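Local coordinates for protein acetyltransferase of GNAT family (PDB 3D8P) that probably transfers an acetyl group from acetyl-coenzyme A to an acceptor substrate, as other GNAT-family enzymes do, at residues E16-I21 against N64-T68; F20-Q25 against K83-D87; G52-W56 against T68-I72; N77-L81 against N111-L117. One frame throughout, in Å; residues are numbered along the deposited sequence.

Interaction 1 (E16-I21 against N64-T68); sequences ELIEFI and NIVGT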
loop_
_atom_site.group_PDB
_atom_site.type_symbol
_atom_site.label_atom_id
_atom_site.label_comp_id
_atom_site.label_asym_id
_atom_site.label_seq_id
_atom_site.Cartn_x
_atom_site.Cartn_y
_atom_site.Cartn_z
ATOM N N GLU A 16 -7.925 13.678 5.096
ATOM C CA GLU A 16 -7.708 12.735 6.181
ATOM C C GLU A 16 -6.625 11.714 5.830
ATOM O O GLU A 16 -5.752 11.433 6.655
ATOM C CB GLU A 16 -9.005 12.006 6.569
ATOM C CG GLU A 16 -8.849 11.220 7.885
ATOM C CD GLU A 16 -10.050 10.373 8.258
ATOM O OE1 GLU A 16 -11.143 10.582 7.712
ATOM O OE2 GLU A 16 -9.900 9.497 9.127
ATOM N N LEU A 17 -6.687 11.180 4.607
ATOM C CA LEU A 17 -5.731 10.191 4.126
ATOM C C LEU A 17 -4.323 10.736 4.132
ATOM O O LEU A 17 -3.413 10.120 4.652
ATOM C CB LEU A 17 -6.080 9.750 2.708
ATOM C CG LEU A 17 -5.118 8.730 2.071
ATOM C CD1 LEU A 17 -5.081 7.510 2.925
ATOM C CD2 LEU A 17 -5.507 8.341 0.653
ATOM N N ILE A 18 -4.151 11.912 3.541
ATOM C CA ILE A 18 -2.856 12.584 3.524
ATOM C C ILE A 18 -2.299 12.861 4.939
ATOM O O ILE A 18 -1.128 12.554 5.201
ATOM C CB ILE A 18 -2.905 13.859 2.687
ATOM C CG1 ILE A 18 -3.170 13.489 1.217
ATOM C CG2 ILE A 18 -1.582 14.618 2.803
ATOM C CD1 ILE A 18 -3.607 14.657 0.357
ATOM N N GLU A 19 -3.104 13.404 5.850
ATOM C CA GLU A 19 -2.644 13.615 7.233
ATOM C C GLU A 19 -2.290 12.327 7.979
ATOM O O GLU A 19 -1.364 12.316 8.796
ATOM C CB GLU A 19 -3.669 14.366 8.056
ATOM C CG GLU A 19 -3.156 14.715 9.455
ATOM N N PHE A 20 -3.037 11.258 7.704
ATOM C CA PHE A 20 -2.790 9.927 8.277
ATOM C C PHE A 20 -1.440 9.379 7.842
ATOM O O PHE A 20 -0.619 9.006 8.658
ATOM C CB PHE A 20 -3.919 8.964 7.854
ATOM C CG PHE A 20 -3.732 7.539 8.300
ATOM C CD1 PHE A 20 -4.080 7.148 9.580
ATOM C CD2 PHE A 20 -3.235 6.585 7.432
ATOM C CE1 PHE A 20 -3.922 5.840 9.976
ATOM C CE2 PHE A 20 -3.077 5.275 7.833
ATOM C CZ PHE A 20 -3.427 4.904 9.098
ATOM N N ILE A 21 -1.214 9.321 6.542
ATOM C CA ILE A 21 0.033 8.810 6.015
ATOM C C ILE A 21 1.220 9.672 6.510
ATOM O O ILE A 21 2.186 9.146 7.069
ATOM C CB ILE A 21 -0.058 8.705 4.468
ATOM C CG1 ILE A 21 -1.058 7.598 4.096
ATOM C CG2 ILE A 21 1.294 8.433 3.874
ATOM C CD1 ILE A 21 -1.219 7.290 2.597
ATOM N N ASN A 64 -13.470 6.587 10.390
ATOM C CA ASN A 64 -12.168 7.193 10.210
ATOM C C ASN A 64 -11.164 6.160 9.766
ATOM O O ASN A 64 -11.276 4.991 10.109
ATOM C CB ASN A 64 -11.693 7.829 11.493
ATOM C CG ASN A 64 -12.529 9.020 11.869
ATOM O OD1 ASN A 64 -13.046 9.069 12.966
ATOM N ND2 ASN A 64 -12.696 9.971 10.937
ATOM N N ILE A 65 -10.163 6.628 9.040
ATOM C CA ILE A 65 -9.109 5.790 8.503
ATOM C C ILE A 65 -8.231 5.266 9.615
ATOM O O ILE A 65 -7.716 6.044 10.419
ATOM C CB ILE A 65 -8.202 6.587 7.473
ATOM C CG1 ILE A 65 -9.032 7.024 6.259
ATOM C CG2 ILE A 65 -6.990 5.713 7.040
ATOM C CD1 ILE A 65 -8.347 7.961 5.281
ATOM N N VAL A 66 -8.096 3.938 9.678
ATOM C CA VAL A 66 -7.155 3.293 10.589
ATOM C C VAL A 66 -6.120 2.457 9.791
ATOM O O VAL A 66 -5.165 1.952 10.357
ATOM C CB VAL A 66 -7.861 2.467 11.739
ATOM C CG1 VAL A 66 -8.737 3.372 12.614
ATOM C CG2 VAL A 66 -8.648 1.277 11.205
ATOM N N GLY A 67 -6.302 2.357 8.470
ATOM C CA GLY A 67 -5.379 1.693 7.612
ATOM C C GLY A 67 -5.588 2.023 6.138
ATOM O O GLY A 67 -6.690 2.428 5.704
ATOM N N THR A 68 -4.525 1.839 5.357
ATOM C CA THR A 68 -4.561 2.138 3.935
ATOM C C THR A 68 -3.773 1.114 3.139
ATOM O O THR A 68 -2.845 0.473 3.663
ATOM C CB THR A 68 -3.963 3.569 3.614
ATOM O OG1 THR A 68 -2.585 3.607 3.976
ATOM C CG2 THR A 68 -4.727 4.694 4.358
HETATM O O HOH W 1 -7.675 8.957 10.389
#

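Interaction 2 (F20-Q25 against K83-D87); sequences FILSIQ and KMFVD. With EDO (1,2-ethanediol), chain G; EDO (1,2-ethanediol), chain F; ACT (acetate ion), chain E.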
loop_
_atom_site.group_PDB
_atom_site.type_symbol
_atom_site.label_atom_id
_atom_site.label_comp_id
_atom_site.label_asym_id
_atom_site.label_seq_id
_atom_site.Cartn_x
_atom_site.Cartn_y
_atom_site.Cartn_z
ATOM N N PHE A 20 -3.037 11.258 7.704
ATOM C CA PHE A 20 -2.790 9.927 8.277
ATOM C C PHE A 20 -1.440 9.379 7.842
ATOM O O PHE A 20 -0.619 9.006 8.658
ATOM C CB PHE A 20 -3.919 8.964 7.854
ATOM C CG PHE A 20 -3.732 7.539 8.300
ATOM C CD1 PHE A 20 -4.080 7.148 9.580
ATOM C CD2 PHE A 20 -3.235 6.585 7.432
ATOM C CE1 PHE A 20 -3.922 5.840 9.976
ATOM C CE2 PHE A 20 -3.077 5.275 7.833
ATOM C CZ PHE A 20 -3.427 4.904 9.098
ATOM N N ILE A 21 -1.214 9.321 6.542
ATOM C CA ILE A 21 0.033 8.810 6.015
ATOM C C ILE A 21 1.220 9.672 6.510
ATOM O O ILE A 21 2.186 9.146 7.069
ATOM C CB ILE A 21 -0.058 8.705 4.468
ATOM C CG1 ILE A 21 -1.058 7.598 4.096
ATOM C CG2 ILE A 21 1.294 8.433 3.874
ATOM C CD1 ILE A 21 -1.219 7.290 2.597
ATOM N N LEU A 22 1.128 10.990 6.339
ATOM C CA LEU A 22 2.183 11.906 6.751
ATOM C C LEU A 22 2.539 11.872 8.237
ATOM O O LEU A 22 3.709 12.032 8.578
ATOM C CB LEU A 22 1.827 13.356 6.376
ATOM C CG LEU A 22 1.926 13.787 4.909
ATOM C CD1 LEU A 22 1.366 15.230 4.733
ATOM C CD2 LEU A 22 3.357 13.683 4.427
ATOM N N SER A 23 1.552 11.706 9.119
ATOM C CA SER A 23 1.831 11.627 10.567
ATOM C C SER A 23 2.651 10.374 10.893
ATOM O O SER A 23 3.597 10.442 11.666
ATOM C CB SER A 23 0.542 11.660 11.416
ATOM O OG SER A 23 -0.213 10.454 11.250
ATOM N N ILE A 24 2.290 9.239 10.294
ATOM C CA ILE A 24 3.052 7.995 10.461
ATOM C C ILE A 24 4.485 8.119 9.905
ATOM O O ILE A 24 5.458 7.805 10.599
ATOM C CB ILE A 24 2.312 6.792 9.781
ATOM C CG1 ILE A 24 0.951 6.532 10.461
ATOM C CG2 ILE A 24 3.185 5.513 9.829
ATOM C CD1 ILE A 24 0.132 5.440 9.777
ATOM N N GLN A 25 4.597 8.537 8.646
ATOM C CA GLN A 25 5.890 8.716 7.965
ATOM C C GLN A 25 6.847 9.652 8.698
ATOM O O GLN A 25 8.022 9.306 8.928
ATOM C CB GLN A 25 5.684 9.313 6.569
ATOM C CG GLN A 25 5.234 8.363 5.505
ATOM C CD GLN A 25 4.812 9.088 4.235
ATOM O OE1 GLN A 25 4.504 10.278 4.262
ATOM N NE2 GLN A 25 4.775 8.371 3.125
ATOM N N LYS A 83 1.673 2.598 -0.453
ATOM C CA LYS A 83 1.059 3.300 0.685
ATOM C C LYS A 83 0.297 2.397 1.634
ATOM O O LYS A 83 -0.867 2.670 1.943
ATOM C CB LYS A 83 0.121 4.411 0.164
ATOM C CG LYS A 83 0.716 5.349 -0.872
ATOM C CD LYS A 83 1.897 6.190 -0.379
ATOM C CE LYS A 83 2.449 7.047 -1.530
ATOM N NZ LYS A 83 3.767 7.654 -1.261
HETATM N N MSE A 84 0.933 1.317 2.077
HETATM C CA MSE A 84 0.348 0.467 3.098
HETATM C C MSE A 84 0.740 0.970 4.491
HETATM O O MSE A 84 1.913 1.057 4.824
HETATM C CB MSE A 84 0.717 -0.996 2.940
HETATM C CG MSE A 84 -0.116 -1.841 3.906
HETATM SE SE MSE A 84 0.267 -3.698 3.778
HETATM C CE MSE A 84 -1.180 -4.252 4.896
ATOM N N PHE A 85 -0.265 1.333 5.269
ATOM C CA PHE A 85 -0.089 1.925 6.592
ATOM C C PHE A 85 -1.215 1.465 7.503
ATOM O O PHE A 85 -2.329 1.266 7.041
ATOM C CB PHE A 85 -0.098 3.446 6.520
ATOM C CG PHE A 85 1.100 4.022 5.874
ATOM C CD1 PHE A 85 2.271 4.224 6.602
ATOM C CD2 PHE A 85 1.075 4.382 4.545
ATOM C CE1 PHE A 85 3.409 4.757 6.006
ATOM C CE2 PHE A 85 2.227 4.897 3.936
ATOM C CZ PHE A 85 3.383 5.080 4.674
ATOM N N VAL A 86 -0.911 1.302 8.792
ATOM C CA VAL A 86 -1.880 0.882 9.793
ATOM C C VAL A 86 -1.627 1.706 11.026
ATOM O O VAL A 86 -0.500 1.873 11.445
ATOM C CB VAL A 86 -1.774 -0.631 10.124
ATOM C CG1 VAL A 86 -2.708 -1.018 11.310
ATOM C CG2 VAL A 86 -2.088 -1.463 8.884
ATOM N N ASP A 87 -2.688 2.254 11.589
ATOM C CA ASP A 87 -2.595 3.031 12.810
ATOM C C ASP A 87 -1.857 2.200 13.888
ATOM O O ASP A 87 -2.116 1.003 14.035
ATOM C CB ASP A 87 -4.005 3.416 13.248
ATOM C CG ASP A 87 -4.013 4.442 14.346
ATOM O OD1 ASP A 87 -3.516 4.135 15.445
ATOM O OD2 ASP A 87 -4.536 5.553 14.108
HETATM C C1 EDO G . 4.867 -0.764 -0.337
HETATM O O1 EDO G . 5.559 0.476 -0.266
HETATM C C2 EDO G . 3.497 -0.660 0.300
HETATM O O2 EDO G . 3.566 0.390 1.250
HETATM C C1 EDO F . 5.075 1.386 4.545
HETATM O O1 EDO F . 4.225 1.619 3.407
HETATM C C2 EDO F . 5.462 -0.078 4.642
HETATM O O2 EDO F . 6.329 -0.446 3.552
HETATM C C ACT E . 3.459 0.964 8.868
HETATM O O ACT E . 4.391 0.138 8.640
HETATM O OXT ACT E . 2.264 0.568 8.857
HETATM C CH3 ACT E . 3.759 2.394 9.156
#

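Interaction 3 (G52-W56 against T68-I72); sequences GGQFW and TIGLI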
loop_
_atom_site.group_PDB
_atom_site.type_symbol
_atom_site.label_atom_id
_atom_site.label_comp_id
_atom_site.label_asym_id
_atom_site.label_seq_id
_atom_site.Cartn_x
_atom_site.Cartn_y
_atom_site.Cartn_z
ATOM N N GLY A 52 -6.774 1.452 -13.373
ATOM C CA GLY A 52 -6.803 -0.006 -13.293
ATOM C C GLY A 52 -6.196 -0.532 -12.007
ATOM O O GLY A 52 -5.927 -1.730 -11.898
ATOM N N GLY A 53 -5.989 0.356 -11.033
ATOM C CA GLY A 53 -5.423 -0.011 -9.741
ATOM C C GLY A 53 -6.476 -0.121 -8.664
ATOM O O GLY A 53 -7.644 -0.292 -8.965
ATOM N N GLN A 54 -6.041 -0.019 -7.407
ATOM C CA GLN A 54 -6.891 -0.125 -6.232
ATOM C C GLN A 54 -6.430 0.830 -5.141
ATOM O O GLN A 54 -5.276 1.178 -5.046
ATOM C CB GLN A 54 -6.814 -1.537 -5.644
ATOM C CG GLN A 54 -7.271 -2.676 -6.553
ATOM C CD GLN A 54 -6.849 -4.040 -6.028
ATOM O OE1 GLN A 54 -7.068 -4.354 -4.876
ATOM N NE2 GLN A 54 -6.226 -4.849 -6.882
ATOM N N PHE A 55 -7.367 1.274 -4.324
ATOM C CA PHE A 55 -7.022 1.966 -3.097
ATOM C C PHE A 55 -8.152 1.717 -2.096
ATOM O O PHE A 55 -9.316 2.105 -2.316
ATOM C CB PHE A 55 -6.708 3.457 -3.309
ATOM C CG PHE A 55 -5.766 3.987 -2.293
ATOM C CD1 PHE A 55 -6.170 4.119 -0.966
ATOM C CD2 PHE A 55 -4.457 4.273 -2.615
ATOM C CE1 PHE A 55 -5.311 4.572 -0.001
ATOM C CE2 PHE A 55 -3.586 4.733 -1.654
ATOM C CZ PHE A 55 -4.008 4.885 -0.339
ATOM N N TRP A 56 -7.790 1.023 -1.015
ATOM C CA TRP A 56 -8.720 0.601 0.022
ATOM C C TRP A 56 -8.377 1.259 1.348
ATOM O O TRP A 56 -7.204 1.544 1.640
ATOM C CB TRP A 56 -8.684 -0.923 0.195
ATOM C CG TRP A 56 -8.931 -1.706 -1.064
ATOM C CD1 TRP A 56 -7.986 -2.358 -1.823
ATOM C CD2 TRP A 56 -10.191 -1.927 -1.719
ATOM N NE1 TRP A 56 -8.582 -2.957 -2.904
ATOM C CE2 TRP A 56 -9.931 -2.715 -2.866
ATOM C CE3 TRP A 56 -11.513 -1.548 -1.442
ATOM C CZ2 TRP A 56 -10.941 -3.129 -3.732
ATOM C CZ3 TRP A 56 -12.511 -1.948 -2.299
ATOM C CH2 TRP A 56 -12.218 -2.725 -3.446
ATOM N N THR A 68 -4.525 1.839 5.357
ATOM C CA THR A 68 -4.561 2.138 3.935
ATOM C C THR A 68 -3.773 1.114 3.139
ATOM O O THR A 68 -2.845 0.473 3.663
ATOM C CB THR A 68 -3.963 3.569 3.614
ATOM O OG1 THR A 68 -2.585 3.607 3.976
ATOM C CG2 THR A 68 -4.727 4.694 4.358
ATOM N N ILE A 69 -4.129 0.976 1.867
ATOM C CA ILE A 69 -3.350 0.119 0.958
ATOM C C ILE A 69 -3.697 0.497 -0.470
ATOM O O ILE A 69 -4.854 0.613 -0.813
ATOM C CB ILE A 69 -3.594 -1.411 1.214
ATOM C CG1 ILE A 69 -2.430 -2.260 0.703
ATOM C CG2 ILE A 69 -4.916 -1.881 0.587
ATOM C CD1 ILE A 69 -2.589 -3.746 1.032
ATOM N N GLY A 70 -2.676 0.697 -1.282
ATOM C CA GLY A 70 -2.829 1.009 -2.693
ATOM C C GLY A 70 -2.168 -0.031 -3.588
ATOM O O GLY A 70 -1.272 -0.761 -3.166
ATOM N N LEU A 71 -2.626 -0.092 -4.830
ATOM C CA LEU A 71 -2.035 -0.953 -5.831
ATOM C C LEU A 71 -2.039 -0.239 -7.157
ATOM O O LEU A 71 -3.087 0.315 -7.584
ATOM C CB LEU A 71 -2.816 -2.269 -5.990
ATOM C CG LEU A 71 -2.148 -3.334 -6.880
ATOM C CD1 LEU A 71 -1.248 -4.275 -6.082
ATOM C CD2 LEU A 71 -3.133 -4.140 -7.664
ATOM N N ILE A 72 -0.882 -0.235 -7.823
ATOM C CA ILE A 72 -0.843 0.194 -9.223
ATOM C C ILE A 72 -0.626 -1.005 -10.139
ATOM O O ILE A 72 0.065 -1.960 -9.818
ATOM C CB ILE A 72 0.174 1.345 -9.541
ATOM C CG1 ILE A 72 1.596 0.945 -9.204
ATOM C CG2 ILE A 72 -0.230 2.640 -8.800
ATOM C CD1 ILE A 72 2.677 1.838 -9.850
#

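Interaction 4 (N77-L81 against N111-L117); sequences NMSAL and NIDGIYL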
loop_
_atom_site.group_PDB
_atom_site.type_symbol
_atom_site.label_atom_id
_atom_site.label_comp_id
_atom_site.label_asym_id
_atom_site.label_seq_id
_atom_site.Cartn_x
_atom_site.Cartn_y
_atom_site.Cartn_z
ATOM N N ASN A 77 0.822 -7.802 -16.838
ATOM C CA ASN A 77 -0.098 -8.253 -15.810
ATOM C C ASN A 77 0.481 -8.333 -14.406
ATOM O O ASN A 77 0.008 -9.119 -13.588
ATOM C CB ASN A 77 -0.752 -9.581 -16.201
ATOM C CG ASN A 77 -1.548 -9.460 -17.463
ATOM O OD1 ASN A 77 -2.322 -8.513 -17.630
ATOM N ND2 ASN A 77 -1.341 -10.395 -18.389
HETATM N N MSE A 78 1.462 -7.479 -14.118
HETATM C CA MSE A 78 1.993 -7.394 -12.785
HETATM C C MSE A 78 1.426 -6.141 -12.101
HETATM O O MSE A 78 0.648 -5.390 -12.683
HETATM C CB MSE A 78 3.515 -7.396 -12.832
HETATM C CG MSE A 78 4.133 -8.666 -13.405
HETATM SE SE MSE A 78 3.782 -10.149 -12.212
HETATM C CE MSE A 78 5.179 -11.361 -12.732
ATOM N N SER A 79 1.815 -5.933 -10.852
ATOM C CA SER A 79 1.298 -4.807 -10.064
ATOM C C SER A 79 2.318 -4.395 -9.016
ATOM O O SER A 79 3.255 -5.154 -8.734
ATOM C CB SER A 79 0.011 -5.217 -9.371
ATOM O OG SER A 79 0.257 -6.245 -8.429
ATOM N N ALA A 80 2.140 -3.191 -8.473
ATOM C CA ALA A 80 2.949 -2.675 -7.390
ATOM C C ALA A 80 2.083 -2.206 -6.216
ATOM O O ALA A 80 1.129 -1.416 -6.393
ATOM C CB ALA A 80 3.825 -1.545 -7.885
ATOM N N LEU A 81 2.439 -2.674 -5.022
ATOM C CA LEU A 81 1.777 -2.273 -3.777
ATOM C C LEU A 81 2.329 -0.911 -3.341
ATOM O O LEU A 81 3.518 -0.658 -3.454
ATOM C CB LEU A 81 1.969 -3.326 -2.692
ATOM C CG LEU A 81 0.943 -3.407 -1.572
ATOM C CD1 LEU A 81 -0.402 -3.954 -2.092
ATOM C CD2 LEU A 81 1.436 -4.275 -0.410
ATOM N N ASN A 111 -7.142 -10.583 -13.009
ATOM C CA ASN A 111 -6.069 -11.309 -13.723
ATOM C C ASN A 111 -4.651 -10.747 -13.550
ATOM O O ASN A 111 -3.863 -10.682 -14.506
ATOM C CB ASN A 111 -6.441 -11.439 -15.209
ATOM C CG ASN A 111 -7.721 -12.234 -15.404
ATOM O OD1 ASN A 111 -7.795 -13.403 -15.012
ATOM N ND2 ASN A 111 -8.747 -11.597 -15.988
ATOM N N ILE A 112 -4.348 -10.318 -12.329
ATOM C CA ILE A 112 -3.017 -9.837 -11.984
ATOM C C ILE A 112 -2.268 -11.030 -11.412
ATOM O O ILE A 112 -2.749 -11.706 -10.506
ATOM C CB ILE A 112 -3.064 -8.643 -11.018
ATOM C CG1 ILE A 112 -3.634 -7.424 -11.750
ATOM C CG2 ILE A 112 -1.680 -8.327 -10.446
ATOM C CD1 ILE A 112 -3.945 -6.255 -10.839
ATOM N N ASP A 113 -1.098 -11.292 -11.981
ATOM C CA ASP A 113 -0.268 -12.438 -11.652
ATOM C C ASP A 113 0.636 -12.281 -10.445
ATOM O O ASP A 113 1.084 -13.280 -9.862
ATOM C CB ASP A 113 0.594 -12.770 -12.869
ATOM C CG ASP A 113 -0.227 -13.355 -14.002
ATOM O OD1 ASP A 113 -1.223 -14.024 -13.689
ATOM O OD2 ASP A 113 0.114 -13.147 -15.183
ATOM N N GLY A 114 0.897 -11.049 -10.042
ATOM C CA GLY A 114 1.844 -10.842 -8.962
ATOM C C GLY A 114 1.885 -9.427 -8.501
ATOM O O GLY A 114 1.390 -8.570 -9.187
ATOM N N ILE A 115 2.547 -9.226 -7.361
ATOM C CA ILE A 115 2.637 -7.963 -6.666
ATOM C C ILE A 115 4.072 -7.709 -6.245
ATOM O O ILE A 115 4.653 -8.487 -5.466
ATOM C CB ILE A 115 1.749 -7.964 -5.358
ATOM C CG1 ILE A 115 0.298 -8.374 -5.666
ATOM C CG2 ILE A 115 1.812 -6.594 -4.656
ATOM C CD1 ILE A 115 -0.611 -8.472 -4.449
ATOM N N TYR A 116 4.635 -6.627 -6.781
ATOM C CA TYR A 116 5.942 -6.143 -6.410
ATOM C C TYR A 116 5.763 -5.015 -5.411
ATOM O O TYR A 116 4.727 -4.381 -5.374
ATOM C CB TYR A 116 6.685 -5.586 -7.639
ATOM C CG TYR A 116 7.196 -6.624 -8.600
ATOM C CD1 TYR A 116 8.458 -7.165 -8.433
ATOM C CD2 TYR A 116 6.447 -7.046 -9.695
ATOM C CE1 TYR A 116 8.952 -8.104 -9.297
ATOM C CE2 TYR A 116 6.946 -8.015 -10.573
ATOM C CZ TYR A 116 8.212 -8.518 -10.364
ATOM O OH TYR A 116 8.768 -9.457 -11.190
ATOM N N LEU A 117 6.780 -4.746 -4.609
ATOM C CA LEU A 117 6.791 -3.555 -3.777
ATOM C C LEU A 117 8.220 -3.175 -3.452
ATOM O O LEU A 117 9.114 -4.016 -3.455
ATOM C CB LEU A 117 5.966 -3.745 -2.487
ATOM C CG LEU A 117 6.439 -4.671 -1.371
ATOM C CD1 LEU A 117 7.348 -3.959 -0.402
ATOM C CD2 LEU A 117 5.281 -5.286 -0.652
#

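Interaction 1 (E16-I21 against N64-T68)
Carboxylate oxygen OE2 of E16 is gripped by three donors at once, a compact example of how a helix is pinned to a strand. The backbone N of I65 supplies the firmest protein bond, 2.9 Å to E16 OE2, arriving from above the carboxylate plane, 42° out of it. The amide ND2 of N64 adds a weak bond to the same oxygen, and a water donates to E16 OE2 at 2.6 Å while bridging to the carbonyl O of I65. The glutamate spans the gap because its chain is fully extended, with CG trans to the backbone N (chi1 -169°). Beyond this polar cluster the contact turns apolar. I65 splits its branches: CD1 lies 3.6 Å from L17 CA, against the helix backbone, whereas CG2 sits squarely over the centre of the F20 ring, a CH-pi contact 3.8 Å from the centroid. F20 CZ reaches further, to 3.6 Å from the carbonyl O of V66, where a classic beta bulge at V66 and G67 faces A58. T68 CG2 packs near F20 CE2, while T68 OG1 bonds to the carbonyl O of K83. With three donors converging on E16 OE2, the carboxylate is probably held in its ionised form.

Interaction 2 (F20-Q25 against K83-D87)
Helix 14-28 packs across strand 78-86 of the GNAT core, with F85 pressed against I21 and I24. The short segments run at 75° to each other, their axes 9.3 Å apart, and F85 is the strand residue that points its side chain at the helix. Its ring is met obliquely by three side chains: I24 CG2 lies 3.6 Å from F85 CD1, I21 CG2 is 3.7 Å from F85 CE2, and Q25 CG rests by F85 CZ. The glutamine amide stands almost perpendicular to the ring, its NE2 bonded to OE1 of Q38. I24 CD1 lies 3.6 Å above one face of the F20 ring, offset toward its rim. The F20 ring directs its edge at the backbone N of D87, 3.7 Å from CZ, while F20 CE2 touches F85 CB. I24 can serve both rings because its two branches diverge, CG2 lying trans to the backbone N and CG1 beside it (chi1 -63°). On the strand backbone, M84 N donates to one 1,2-ethanediol at 2.9 Å from its O2, M84 O accepts from O1 of a second, and V86 N reaches an acetate. These small molecules probably come from the crystallisation liquor, yet they bond to backbone groups of strand 78-86 on its 114-119 side, consistent with the cleft between splayed strands in which GNAT relatives hold the pantetheine arm of acetyl-coenzyme A.

Interaction 3 (G52-W56 against T68-I72)
T68, already within strand 65-73, sets CB 4.0 Å from CE1 of F55, the two side chains running side by side in the same direction. At I69 the backbone forms a hydrogen-bonded antiparallel pair with W56: W56 N donates to I69 O at 3.0 Å in a nearly straight bond (170°), and I69 N returns a more bent one to W56 O. On the face that carries Q54, W56, I69 and L71, the I69 methyl CG2 meets the tryptophan at its edge, near the ring plane, 3.9 Å from both CB and CD1. The indole is fixed in turn by Q54, whose OE1 accepts from W56 NE1 at 2.9 Å, in the ring plane and on a lone pair of the amide, while K102 of helix 95-109 adds a cation-pi contact. This ladder lies at the open end of the GNAT-fold hairpin of strands 54-59 and 65-73, away from its turn. G70 follows, a non-hydrogen-bonded partner of F55. Lacking a side chain, it allows the phenyl group, its CG opposite the backbone N (chi1 -152°), to swing over the strand, so that F55 CD2 comes 3.6 Å from G70 CA and one ring face lies over I69 O and G70 N. L71 restores the hydrogen-bonded pattern, exchanging two backbone bonds with Q54, and its O also faces the CA of G53, 3.2 Å away.

Interaction 4 (N77-L81 against N111-L117)
The Y116 ring turns its edge to strand 78-81: the carbonyl O of S79 lies in the ring plane, and M78 CG approaches the same rim, 4.0 Å from Y116 CE2. The ring also meets that of Y158, their planes about 50° apart. Residue 78 is modelled as selenomethionine. Its chain bends at chi2 (-67°), which carries SE back over G114 to 3.7 Å from the glycine N and leaves it in an oblique Met-aromatic contact with Y116. On the other face of the sheet S79 OG donates to G114 O at 2.7 Å and also touches I112 CG2. The backbones are parallel, sharing Y116 N to S79 O (2.8 Å) and L81 N to Y116 O (2.9 Å); D113 N bonds to N77 O just ahead of strand 114-119. Further along, L81 CB meets I115 CG2, and the CD2 atoms of L81 and L117 pack together. N111 ends helix 95-109 in a Schellman motif; the contact joins the two strands of the beta-alpha-beta unit 78-86, 95-109 and 114-119. The serine bond to G114 O satisfies a buried hydroxyl, and with the backbone bonds it implies a polar seam flanked by leucine and isoleucine on one face and by M78 and Y116 on the other.

Together the four contacts illustrate how a GNAT sheet is stitched internally and sheathed externally. Interactions 3 and 4 join neighbouring strands through backbone hydrogen bonds, antiparallel in the hairpin and parallel in the crossover, and they touch where I72 N meets A80 O. Interactions 1 and 2 instead lay helix 14-28 on that sheet mainly through apolar side chains, interaction 1 adding a carboxylate bonded to backbone and water, whereas interaction 2 has no hydrogen bond between its segments; they share F20 and I21. Interactions 1 and 3 are the buried pair, joined through T68, whereas 2 and 4 are only partly buried. Strand 78-86 enters interactions 4 and 2 with its earlier and later residues, about 22 Å between centres.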